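Local coordinates for SJCHGC06286 protein (Schistosoma japonicum, PDB 3QBR) that is a Bcl-2 family protein of the apoptosis machinery that probably binds the BH domains of partner proteins, at residues A[162-165]-A[169-172]. Sequence-based numbering, arbitrary orientation.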
loop_
_atom_site.group_PDB
_atom_site.type_symbol
_atom_site.label_atom_id
_atom_site.label_comp_id
_atom_site.label_asym_id
_atom_site.label_seq_id
_atom_site.Cartn_x
_atom_site.Cartn_y
_atom_site.Cartn_z
ATOM N N ASN A 162 -0.923 -16.056 5.968
ATOM C CA ASN A 162 -1.454 -16.933 7.002
ATOM C C ASN A 162 -2.392 -16.180 7.923
ATOM O O ASN A 162 -3.505 -16.636 8.195
ATOM C CB ASN A 162 -0.314 -17.557 7.788
ATOM C CG ASN A 162 0.534 -18.471 6.930
ATOM O OD1 ASN A 162 0.010 -19.322 6.214
ATOM N ND2 ASN A 162 1.850 -18.292 6.986
ATOM N N TRP A 163 -1.946 -15.020 8.398
ATOM C CA TRP A 163 -2.839 -14.165 9.166
ATOM C C TRP A 163 -4.120 -13.879 8.366
ATOM O O TRP A 163 -5.244 -14.019 8.889
ATOM C CB TRP A 163 -2.159 -12.850 9.590
ATOM C CG TRP A 163 -2.993 -12.103 10.601
ATOM C CD1 TRP A 163 -2.875 -12.171 11.954
ATOM C CD2 TRP A 163 -4.107 -11.218 10.342
ATOM N NE1 TRP A 163 -3.828 -11.382 12.561
ATOM C CE2 TRP A 163 -4.590 -10.783 11.601
ATOM C CE3 TRP A 163 -4.730 -10.749 9.178
ATOM C CZ2 TRP A 163 -5.671 -9.900 11.726
ATOM C CZ3 TRP A 163 -5.807 -9.871 9.304
ATOM C CH2 TRP A 163 -6.266 -9.459 10.574
ATOM N N ILE A 164 -3.948 -13.490 7.095
ATOM C CA ILE A 164 -5.081 -13.073 6.261
ATOM C C ILE A 164 -6.066 -14.214 6.031
ATOM O O ILE A 164 -7.284 -14.039 6.132
ATOM C CB ILE A 164 -4.632 -12.471 4.903
ATOM C CG1 ILE A 164 -3.867 -11.170 5.134
ATOM C CG2 ILE A 164 -5.836 -12.198 4.024
ATOM C CD1 ILE A 164 -3.134 -10.645 3.908
ATOM N N ASN A 165 -5.535 -15.387 5.718
ATOM C CA ASN A 165 -6.383 -16.541 5.429
ATOM C C ASN A 165 -7.128 -17.061 6.645
ATOM O O ASN A 165 -8.152 -17.726 6.511
ATOM C CB ASN A 165 -5.578 -17.636 4.731
ATOM C CG ASN A 165 -5.314 -17.297 3.284
ATOM O OD1 ASN A 165 -6.217 -16.821 2.578
ATOM N ND2 ASN A 165 -4.074 -17.502 2.835
ATOM N N GLY A 169 -9.498 -14.412 4.285
ATOM C CA GLY A 169 -8.735 -13.890 3.171
ATOM C C GLY A 169 -8.907 -12.386 3.011
ATOM O O GLY A 169 -9.326 -11.670 3.928
ATOM N N TRP A 170 -8.585 -11.899 1.822
ATOM C CA TRP A 170 -8.633 -10.468 1.538
ATOM C C TRP A 170 -10.013 -9.897 1.765
ATOM O O TRP A 170 -10.151 -8.709 1.999
ATOM C CB TRP A 170 -8.186 -10.208 0.107
ATOM C CG TRP A 170 -6.709 -10.143 -0.033
ATOM C CD1 TRP A 170 -5.918 -10.904 -0.857
ATOM C CD2 TRP A 170 -5.824 -9.250 0.665
ATOM N NE1 TRP A 170 -4.600 -10.525 -0.725
ATOM C CE2 TRP A 170 -4.514 -9.519 0.211
ATOM C CE3 TRP A 170 -6.021 -8.234 1.613
ATOM C CZ2 TRP A 170 -3.390 -8.819 0.694
ATOM C CZ3 TRP A 170 -4.926 -7.534 2.078
ATOM C CH2 TRP A 170 -3.616 -7.836 1.626
ATOM N N SER A 171 -11.034 -10.747 1.698
ATOM C CA SER A 171 -12.410 -10.298 1.919
ATOM C C SER A 171 -12.675 -9.912 3.357
ATOM O O SER A 171 -13.708 -9.336 3.644
ATOM C CB SER A 171 -13.414 -11.375 1.513
ATOM O OG SER A 171 -13.290 -11.685 0.147
ATOM N N GLY A 172 -11.757 -10.255 4.258
ATOM C CA GLY A 172 -11.832 -9.809 5.639
ATOM C C GLY A 172 -12.125 -8.322 5.694
ATOM O O GLY A 172 -12.939 -7.846 6.504
#
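Gly169 opens segment 169-172 and meets Ile164 at the end of helix 161-165. Gly169 N donates a hydrogen bond to Ile164 O at 2.9 Å. The bond is bent, 133° at the hydrogen, and the donor sits above the carbonyl plane. It ties the last turn of the helix to the chain that leaves it. The phi of Gly169 is positive, which glycine takes easily. The methyl branch of Ile164 lies against this backbone, with Ile164 CG2 3.5 Å from Gly169 CA. Asn165 is exposed and adds a looser touch: its OD1 is 3.9 Å from Gly169 CA.

Trp170 follows, in a short 3-10 segment. Its backbone N is 3.5 Å from Ile164 CG2. Its indole turns back to the helix and takes the other branch of Ile164. Ile164 CD1 lies over one face of the six-membered ring of Trp170, 3.8 Å from its centroid, in a CH-pi contact. The approach is 19° off the ring normal. Ile164 CD1 is shifted toward Trp170 CZ2 and CH2, both 3.7 Å from it. The two branches of Ile164 divide the work. CG2 is anti to the backbone N and reaches the main chain of Gly169 and Trp170. CG1 is anti to the carbonyl carbon, chi1 -65°, and the extended chi2 puts CD1 over the indole.

Farther along, Gly172 N donates to Gly169 O at 2.8 Å and closes the turn through Trp170 and Ser171. Phe17 of helix 17-31 meets the Trp170 ring with nearly parallel planes, and Ile122 of helix 119-137 touches both Ile164 and Trp170. Within the Bcl-2 helical bundle, one bent backbone hydrogen bond and the packing of Ile164 on Trp170 thus hold turn 169-172 against helix 161-165, and side chains of helices 17-31 and 119-137 add to this apolar packing.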